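PDB 3D37: tail protein, 43 kDa, which is of unknown function but, as a phage-tail protein with domains related to those of Mu-type baseplate proteins, probably forms part of a tail baseplate. Local coordinates for residues F97-L106 and K119-I127; Q126-A134 and W167-G178. All coordinates share one frame; numbering follows the deposited sequence.

Interaction 1: F97-L106 and K119-I127; sequences FLVDCSAPQL and KLAAPWPQI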
loop_
_atom_site.group_PDB
_atom_site.type_symbol
_atom_site.label_atom_id
_atom_site.label_comp_id
_atom_site.label_asym_id
_atom_site.label_seq_id
_atom_site.Cartn_x
_atom_site.Cartn_y
_atom_site.Cartn_z
ATOM N N PHE A 97 -20.190 13.469 -31.246
ATOM C CA PHE A 97 -21.181 13.265 -32.292
ATOM C C PHE A 97 -20.596 12.795 -33.639
ATOM O O PHE A 97 -21.061 11.830 -34.235
ATOM C CB PHE A 97 -21.940 14.567 -32.573
ATOM C CG PHE A 97 -22.856 14.998 -31.456
ATOM C CD1 PHE A 97 -24.002 14.249 -31.150
ATOM C CD2 PHE A 97 -22.583 16.172 -30.730
ATOM C CE1 PHE A 97 -24.858 14.651 -30.137
ATOM C CE2 PHE A 97 -23.426 16.585 -29.707
ATOM C CZ PHE A 97 -24.583 15.825 -29.414
ATOM N N LEU A 98 -19.582 13.499 -34.126
ATOM C CA LEU A 98 -18.956 13.153 -35.412
ATOM C C LEU A 98 -18.214 11.812 -35.359
ATOM O O LEU A 98 -18.248 11.057 -36.308
ATOM C CB LEU A 98 -18.018 14.279 -35.831
ATOM C CG LEU A 98 -18.642 15.691 -35.837
ATOM C CD1 LEU A 98 -18.045 16.581 -36.912
ATOM C CD2 LEU A 98 -20.143 15.617 -36.004
ATOM N N VAL A 99 -17.577 11.510 -34.224
ATOM C CA VAL A 99 -16.922 10.215 -33.989
ATOM C C VAL A 99 -17.893 9.056 -33.948
ATOM O O VAL A 99 -17.567 7.921 -34.371
ATOM C CB VAL A 99 -16.115 10.202 -32.633
ATOM C CG1 VAL A 99 -15.781 8.790 -32.233
ATOM C CG2 VAL A 99 -14.851 11.085 -32.720
ATOM N N ASP A 100 -19.074 9.319 -33.399
ATOM C CA ASP A 100 -20.086 8.285 -33.212
ATOM C C ASP A 100 -20.927 8.094 -34.482
ATOM O O ASP A 100 -21.245 6.980 -34.842
ATOM C CB ASP A 100 -21.073 8.648 -32.101
ATOM C CG ASP A 100 -20.473 8.630 -30.692
ATOM O OD1 ASP A 100 -19.327 8.159 -30.418
ATOM O OD2 ASP A 100 -21.211 9.152 -29.833
ATOM N N CYS A 101 -21.312 9.202 -35.111
ATOM C CA CYS A 101 -22.342 9.226 -36.175
ATOM C C CYS A 101 -21.760 9.033 -37.571
ATOM O O CYS A 101 -20.539 9.066 -37.768
ATOM C CB CYS A 101 -23.126 10.546 -36.133
ATOM S SG CYS A 101 -23.862 10.965 -34.466
ATOM N N SER A 102 -22.625 8.802 -38.539
ATOM C CA SER A 102 -22.117 8.440 -39.887
ATOM C C SER A 102 -21.978 9.598 -40.860
ATOM O O SER A 102 -22.804 10.512 -40.878
ATOM C CB SER A 102 -22.911 7.301 -40.524
ATOM O OG SER A 102 -22.077 6.162 -40.468
ATOM N N ALA A 103 -20.904 9.552 -41.653
ATOM C CA ALA A 103 -20.712 10.540 -42.691
ATOM C C ALA A 103 -21.840 10.313 -43.709
ATOM O O ALA A 103 -22.334 9.182 -43.828
ATOM C CB ALA A 103 -19.301 10.405 -43.349
ATOM N N PRO A 104 -22.316 11.395 -44.352
ATOM C CA PRO A 104 -23.054 11.247 -45.628
ATOM C C PRO A 104 -22.113 10.861 -46.775
ATOM O O PRO A 104 -20.875 10.832 -46.592
ATOM C CB PRO A 104 -23.639 12.660 -45.883
ATOM C CG PRO A 104 -23.381 13.471 -44.598
ATOM C CD PRO A 104 -22.209 12.812 -43.930
ATOM N N GLN A 105 -22.670 10.594 -47.965
ATOM C CA GLN A 105 -21.799 10.382 -49.113
ATOM C C GLN A 105 -21.738 11.637 -50.008
ATOM O O GLN A 105 -22.190 11.682 -51.170
ATOM C CB GLN A 105 -22.134 9.073 -49.827
ATOM C CG GLN A 105 -21.244 7.915 -49.329
ATOM C CD GLN A 105 -19.738 8.187 -49.511
ATOM O OE1 GLN A 105 -19.329 9.043 -50.325
ATOM N NE2 GLN A 105 -18.908 7.452 -48.754
ATOM N N LEU A 106 -21.169 12.662 -49.389
ATOM C CA LEU A 106 -20.795 13.916 -50.007
ATOM C C LEU A 106 -19.596 13.682 -50.946
ATOM O O LEU A 106 -18.705 12.889 -50.633
ATOM C CB LEU A 106 -20.438 14.902 -48.874
ATOM C CG LEU A 106 -19.883 16.309 -49.125
ATOM C CD1 LEU A 106 -20.953 17.237 -49.732
ATOM C CD2 LEU A 106 -19.297 16.908 -47.800
ATOM N N LYS A 119 -20.274 21.528 -44.391
ATOM C CA LYS A 119 -21.297 20.581 -44.836
ATOM C C LYS A 119 -21.421 19.486 -43.829
ATOM O O LYS A 119 -22.480 19.294 -43.272
ATOM C CB LYS A 119 -20.999 19.999 -46.235
ATOM C CG LYS A 119 -22.040 18.957 -46.726
ATOM C CD LYS A 119 -23.375 19.652 -47.193
ATOM C CE LYS A 119 -24.684 18.867 -46.804
ATOM N NZ LYS A 119 -25.143 17.856 -47.831
ATOM N N LEU A 120 -20.320 18.809 -43.562
ATOM C CA LEU A 120 -20.283 17.614 -42.668
ATOM C C LEU A 120 -20.696 17.860 -41.226
ATOM O O LEU A 120 -21.149 16.943 -40.548
ATOM C CB LEU A 120 -18.895 16.988 -42.682
ATOM C CG LEU A 120 -18.346 16.382 -43.972
ATOM C CD1 LEU A 120 -16.790 16.403 -43.927
ATOM C CD2 LEU A 120 -18.884 14.972 -44.163
ATOM N N ALA A 121 -20.498 19.082 -40.742
ATOM C CA ALA A 121 -20.899 19.483 -39.378
ATOM C C ALA A 121 -22.343 20.049 -39.313
ATOM O O ALA A 121 -22.859 20.311 -38.228
ATOM C CB ALA A 121 -19.935 20.522 -38.861
ATOM N N ALA A 122 -22.934 20.316 -40.484
ATOM C CA ALA A 122 -24.284 20.894 -40.598
ATOM C C ALA A 122 -25.367 20.241 -39.718
ATOM O O ALA A 122 -26.072 20.977 -39.014
ATOM C CB ALA A 122 -24.765 20.933 -42.115
ATOM N N PRO A 123 -25.497 18.884 -39.748
ATOM C CA PRO A 123 -26.476 18.179 -38.884
ATOM C C PRO A 123 -26.360 18.409 -37.369
ATOM O O PRO A 123 -27.270 18.054 -36.620
ATOM C CB PRO A 123 -26.216 16.689 -39.186
ATOM C CG PRO A 123 -25.501 16.648 -40.472
ATOM C CD PRO A 123 -24.713 17.927 -40.556
ATOM N N TRP A 124 -25.255 18.983 -36.899
ATOM C CA TRP A 124 -25.070 19.223 -35.511
ATOM C C TRP A 124 -25.007 20.690 -35.247
ATOM O O TRP A 124 -23.928 21.251 -35.075
ATOM C CB TRP A 124 -23.858 18.453 -34.972
ATOM C CG TRP A 124 -24.144 17.007 -35.070
ATOM C CD1 TRP A 124 -24.871 16.248 -34.193
ATOM C CD2 TRP A 124 -23.757 16.150 -36.117
ATOM N NE1 TRP A 124 -24.945 14.955 -34.644
ATOM C CE2 TRP A 124 -24.255 14.868 -35.820
ATOM C CE3 TRP A 124 -22.989 16.325 -37.273
ATOM C CZ2 TRP A 124 -24.046 13.765 -36.658
ATOM C CZ3 TRP A 124 -22.790 15.229 -38.103
ATOM C CH2 TRP A 124 -23.308 13.966 -37.784
ATOM N N PRO A 125 -26.204 21.328 -35.173
ATOM C CA PRO A 125 -26.257 22.767 -35.030
ATOM C C PRO A 125 -25.665 23.202 -33.741
ATOM O O PRO A 125 -25.299 24.380 -33.602
ATOM C CB PRO A 125 -27.762 23.096 -35.129
ATOM C CG PRO A 125 -28.449 21.842 -34.825
ATOM C CD PRO A 125 -27.553 20.742 -35.279
ATOM N N GLN A 126 -25.575 22.240 -32.815
ATOM C CA GLN A 126 -24.797 22.351 -31.596
ATOM C C GLN A 126 -23.336 22.848 -31.880
ATOM O O GLN A 126 -22.759 23.651 -31.121
ATOM C CB GLN A 126 -24.915 21.015 -30.762
ATOM C CG GLN A 126 -25.036 19.618 -31.578
ATOM C CD GLN A 126 -26.485 18.936 -31.804
ATOM O OE1 GLN A 126 -27.431 19.549 -32.101
ATOM N NE2 GLN A 126 -26.535 17.661 -31.726
ATOM N N ILE A 127 -22.769 22.424 -33.012
ATOM C CA ILE A 127 -21.534 23.034 -33.549
ATOM C C ILE A 127 -21.957 24.319 -34.303
ATOM O O ILE A 127 -22.438 24.268 -35.429
ATOM C CB ILE A 127 -20.738 22.032 -34.481
ATOM C CG1 ILE A 127 -20.410 20.731 -33.733
ATOM C CG2 ILE A 127 -19.447 22.675 -35.011
ATOM C CD1 ILE A 127 -20.072 19.520 -34.625
#
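The phenyl ring of F97 and the five-membered ring of the W124 indole lie nearly parallel, at 27°, yet are slid so far apart that they barely overlap, centroids 4.8 Å apart. It is the root of the phenylalanine that sits over the indole: F97 CB lies 3.8 Å from the centroid of the five-membered ring of W124, a CH-pi contact, and F97 CG reaches W124 CD1 at 3.6 Å. L98 sends its CD2 methyl over the six-membered ring on that same face, though its modelled spacing is too short to trust. C101 comes in obliquely, its CB 3.4 Å from CZ2 of W124. For W124, chi1 of -65° sets CG anti to the carbonyl carbon, and chi2 of -82° turns the indole face to the end of helix 95-100. At the far end of the phenyl ring, Q126 CG closes to 3.9 Å from F97 CE2.

The example belongs to a gp44-like second domain of the phage-barrel group, in which a short helix and its trailing loop fold back on the end of helix 113-121. W124 closes a type I turn begun at A121, and P123 CB lies against the other face of the indole. Farther along, L106 turns both methyls to the same side of the K119 chain, CD1 and CD2 each 3.6 Å from K119 CG, while P104 CD meets L120 CD2 at 4.0 Å. Helix 151-161 backs the contact, V151 packing on L98 and W124, and L155 and I158 on L120. H246 of the second subunit meets W124 edge-to-face and packs on F97 and Q126.

Interaction 2: Q126-A134 and W167-G178; sequences QIKAVVLKA and WLEPDGTLVVGG
V176 O accepts the shortest bond of the ladder, from K133 N at 2.7 Å, nearly straight at 167°, with the CA-H of L132 making a further contact to the same oxygen. This is a worked case of parallel pairing, where a residue of one strand offers N-H and C=O to two different residues of the other. V131 N bonds to L174 O at 2.9 Å, and V131 O in turn receives V176 N at 3.1 Å. The ladder is completed by L174 N to A129 O at one end and G178 N to K133 O at the other. At the K133-G177 pair, the missing side chain of the glycine lets the two CA atoms come within 4.1 Å.

K133 carries the polar side-chain contact. Its chain, bent at chi2 (67°) and again at its end, runs past V175 and brings NZ to 3.2 Å from E169 OE1, a salt bridge in which NZ comes from above the carboxylate plane, 40° out of it. V175 CG1 lies over one face of the W167 ring. In the hairpin turn, D171 OD1 accepts T173 OG1 at 2.7 Å and T173 N, the latter an Asx turn; both donors reach it from one face of the carboxylate. Nearby, I127 CG2 packs on L174 CB at 3.7 Å.

Strand 174-177 is the middle of three, with 165-168 antiparallel on its far side. V130, L132, L174 and V176 share one face of the sheet: V130 and L132 pack on helix 113-121, V176 on helix 151-161, and L174 on both helices.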
loop_
_atom_site.group_PDB
_atom_site.type_symbol
_atom_site.label_atom_id
_atom_site.label_comp_id
_atom_site.label_asym_id
_atom_site.label_seq_id
_atom_site.Cartn_x
_atom_site.Cartn_y
_atom_site.Cartn_z
ATOM N N GLN A 126 -25.575 22.240 -32.815
ATOM C CA GLN A 126 -24.797 22.351 -31.596
ATOM C C GLN A 126 -23.336 22.848 -31.880
ATOM O O GLN A 126 -22.759 23.651 -31.121
ATOM C CB GLN A 126 -24.915 21.015 -30.762
ATOM C CG GLN A 126 -25.036 19.618 -31.578
ATOM C CD GLN A 126 -26.485 18.936 -31.804
ATOM O OE1 GLN A 126 -27.431 19.549 -32.101
ATOM N NE2 GLN A 126 -26.535 17.661 -31.726
ATOM N N ILE A 127 -22.769 22.424 -33.012
ATOM C CA ILE A 127 -21.534 23.034 -33.549
ATOM C C ILE A 127 -21.957 24.319 -34.303
ATOM O O ILE A 127 -22.438 24.268 -35.429
ATOM C CB ILE A 127 -20.738 22.032 -34.481
ATOM C CG1 ILE A 127 -20.410 20.731 -33.733
ATOM C CG2 ILE A 127 -19.447 22.675 -35.011
ATOM C CD1 ILE A 127 -20.072 19.520 -34.625
ATOM N N LYS A 128 -21.762 25.468 -33.665
ATOM C CA LYS A 128 -22.347 26.725 -34.117
ATOM C C LYS A 128 -21.465 27.564 -35.050
ATOM O O LYS A 128 -21.949 28.562 -35.586
ATOM C CB LYS A 128 -22.742 27.580 -32.917
ATOM C CG LYS A 128 -23.971 27.119 -32.161
ATOM C CD LYS A 128 -24.117 27.892 -30.863
ATOM C CE LYS A 128 -25.377 27.456 -30.084
ATOM N NZ LYS A 128 -25.310 27.776 -28.596
ATOM N N ALA A 129 -20.195 27.188 -35.241
ATOM C CA ALA A 129 -19.349 27.788 -36.285
ATOM C C ALA A 129 -18.305 26.801 -36.744
ATOM O O ALA A 129 -17.832 25.965 -35.956
ATOM C CB ALA A 129 -18.671 29.061 -35.807
ATOM N N VAL A 130 -17.966 26.887 -38.035
ATOM C CA VAL A 130 -16.843 26.154 -38.612
ATOM C C VAL A 130 -15.844 27.183 -39.184
ATOM O O VAL A 130 -16.215 28.062 -39.958
ATOM C CB VAL A 130 -17.312 25.169 -39.682
ATOM C CG1 VAL A 130 -16.184 24.246 -40.112
ATOM C CG2 VAL A 130 -18.513 24.388 -39.163
ATOM N N VAL A 131 -14.585 27.044 -38.808
ATOM C CA VAL A 131 -13.552 28.020 -39.093
ATOM C C VAL A 131 -12.385 27.268 -39.736
ATOM O O VAL A 131 -12.230 26.033 -39.553
ATOM C CB VAL A 131 -13.174 28.781 -37.776
ATOM C CG1 VAL A 131 -11.740 29.326 -37.779
ATOM C CG2 VAL A 131 -14.173 29.926 -37.517
ATOM N N LEU A 132 -11.617 27.993 -40.559
ATOM C CA LEU A 132 -10.433 27.435 -41.221
ATOM C C LEU A 132 -9.278 28.090 -40.497
ATOM O O LEU A 132 -9.259 29.310 -40.272
ATOM C CB LEU A 132 -10.420 27.655 -42.754
ATOM C CG LEU A 132 -9.266 27.102 -43.630
ATOM C CD1 LEU A 132 -9.375 25.625 -43.919
ATOM C CD2 LEU A 132 -9.137 27.888 -44.967
ATOM N N LYS A 133 -8.355 27.254 -40.043
ATOM C CA LYS A 133 -7.204 27.738 -39.283
ATOM C C LYS A 133 -5.969 27.495 -40.167
ATOM O O LYS A 133 -5.086 26.666 -39.884
ATOM C CB LYS A 133 -7.162 27.027 -37.919
ATOM C CG LYS A 133 -7.081 27.939 -36.727
ATOM C CD LYS A 133 -8.329 28.765 -36.541
ATOM C CE LYS A 133 -8.155 29.740 -35.407
ATOM N NZ LYS A 133 -8.122 29.023 -34.098
ATOM N N ALA A 134 -5.946 28.232 -41.280
ATOM C CA ALA A 134 -4.961 28.026 -42.346
ATOM C C ALA A 134 -4.887 29.271 -43.267
ATOM O O ALA A 134 -5.824 30.083 -43.316
ATOM C CB ALA A 134 -5.293 26.755 -43.128
ATOM N N TRP A 167 -10.188 19.854 -35.459
ATOM C CA TRP A 167 -10.417 19.755 -34.015
ATOM C C TRP A 167 -11.518 20.666 -33.602
ATOM O O TRP A 167 -11.825 21.604 -34.319
ATOM C CB TRP A 167 -9.152 20.085 -33.215
ATOM C CG TRP A 167 -8.631 21.489 -33.379
ATOM C CD1 TRP A 167 -8.917 22.549 -32.603
ATOM C CD2 TRP A 167 -7.697 21.963 -34.371
ATOM N NE1 TRP A 167 -8.251 23.667 -33.053
ATOM C CE2 TRP A 167 -7.483 23.319 -34.123
ATOM C CE3 TRP A 167 -7.034 21.358 -35.441
ATOM C CZ2 TRP A 167 -6.609 24.071 -34.866
ATOM C CZ3 TRP A 167 -6.180 22.069 -36.154
ATOM C CH2 TRP A 167 -5.964 23.416 -35.896
ATOM N N LEU A 168 -12.059 20.404 -32.413
ATOM C CA LEU A 168 -12.908 21.351 -31.699
ATOM C C LEU A 168 -12.138 22.280 -30.791
ATOM O O LEU A 168 -11.248 21.866 -30.046
ATOM C CB LEU A 168 -13.981 20.617 -30.851
ATOM C CG LEU A 168 -15.186 20.047 -31.574
ATOM C CD1 LEU A 168 -16.103 21.183 -32.110
ATOM C CD2 LEU A 168 -14.683 19.164 -32.690
ATOM N N GLU A 169 -12.540 23.545 -30.844
ATOM C CA GLU A 169 -12.079 24.568 -29.954
ATOM C C GLU A 169 -12.917 24.601 -28.702
ATOM O O GLU A 169 -14.010 24.062 -28.662
ATOM C CB GLU A 169 -12.142 25.937 -30.634
ATOM C CG GLU A 169 -11.294 25.993 -31.873
ATOM C CD GLU A 169 -10.353 27.178 -31.907
ATOM O OE1 GLU A 169 -10.751 28.272 -32.394
ATOM O OE2 GLU A 169 -9.186 26.994 -31.488
ATOM N N PRO A 170 -12.386 25.207 -27.664
ATOM C CA PRO A 170 -13.071 25.320 -26.396
ATOM C C PRO A 170 -14.551 25.765 -26.432
ATOM O O PRO A 170 -15.382 25.225 -25.676
ATOM C CB PRO A 170 -12.176 26.290 -25.627
ATOM C CG PRO A 170 -10.828 25.943 -26.094
ATOM C CD PRO A 170 -11.003 25.727 -27.571
ATOM N N ASP A 171 -14.873 26.751 -27.249
ATOM C CA ASP A 171 -16.257 27.208 -27.354
ATOM C C ASP A 171 -17.145 26.370 -28.261
ATOM O O ASP A 171 -18.237 26.783 -28.524
ATOM C CB ASP A 171 -16.350 28.701 -27.774
ATOM C CG ASP A 171 -15.933 28.963 -29.212
ATOM O OD1 ASP A 171 -15.535 28.030 -29.954
ATOM O OD2 ASP A 171 -15.951 30.171 -29.563
ATOM N N GLY A 172 -16.675 25.229 -28.766
ATOM C CA GLY A 172 -17.517 24.359 -29.572
ATOM C C GLY A 172 -17.423 24.573 -31.098
ATOM O O GLY A 172 -18.130 23.901 -31.842
ATOM N N THR A 173 -16.557 25.491 -31.547
ATOM C CA THR A 173 -16.288 25.702 -33.000
ATOM C C THR A 173 -15.438 24.560 -33.532
ATOM O O THR A 173 -14.450 24.162 -32.910
ATOM C CB THR A 173 -15.508 27.026 -33.220
ATOM O OG1 THR A 173 -16.203 28.103 -32.610
ATOM C CG2 THR A 173 -15.278 27.349 -34.665
ATOM N N LEU A 174 -15.848 24.012 -34.680
ATOM C CA LEU A 174 -15.059 23.049 -35.392
ATOM C C LEU A 174 -13.995 23.826 -36.235
ATOM O O LEU A 174 -14.334 24.797 -36.938
ATOM C CB LEU A 174 -15.974 22.204 -36.259
ATOM C CG LEU A 174 -15.334 21.161 -37.175
ATOM C CD1 LEU A 174 -14.536 20.086 -36.404
ATOM C CD2 LEU A 174 -16.438 20.548 -38.065
ATOM N N VAL A 175 -12.728 23.420 -36.125
ATOM C CA VAL A 175 -11.654 24.036 -36.878
ATOM C C VAL A 175 -11.144 22.963 -37.811
ATOM O O VAL A 175 -11.134 21.809 -37.431
ATOM C CB VAL A 175 -10.563 24.570 -35.992
ATOM C CG1 VAL A 175 -9.322 24.960 -36.809
ATOM C CG2 VAL A 175 -11.057 25.754 -35.196
ATOM N N VAL A 176 -10.877 23.317 -39.081
ATOM C CA VAL A 176 -9.967 22.518 -39.944
ATOM C C VAL A 176 -8.807 23.444 -40.158
ATOM O O VAL A 176 -8.983 24.649 -40.428
ATOM C CB VAL A 176 -10.561 21.973 -41.255
ATOM C CG1 VAL A 176 -9.459 21.370 -42.111
ATOM C CG2 VAL A 176 -11.557 20.861 -40.972
ATOM N N GLY A 177 -7.613 22.918 -39.929
ATOM C CA GLY A 177 -6.451 23.775 -39.852
ATOM C C GLY A 177 -5.161 23.087 -39.470
ATOM O O GLY A 177 -4.995 21.888 -39.632
ATOM N N GLY A 178 -4.226 23.886 -38.987
ATOM C CA GLY A 178 -2.909 23.388 -38.637
ATOM C C GLY A 178 -2.207 24.326 -37.714
ATOM O O GLY A 178 -2.777 25.334 -37.266
#

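Overall arrangement
From the N-terminal side, the chain leaves helix 95-100, runs out through a loop and returns along helix 113-121; interaction 1 closes this first excursion. Interaction 2 starts where that one finishes, with Q126 and I127 common to both, and closes a longer excursion that includes helix 151-161 and strand 165-168 before strand 174-177 comes in beside strand 130-133. The two closures therefore follow in series, neither nesting nor crossing, inside one gp44-like region of the chain. They also touch in space: A121 CB, from interaction 1, lies 3.6 Å from L174 CD2. Together they tie helices 95-100 and 113-121 to the small three-stranded sheet, with helix 151-161 packing against both contacts.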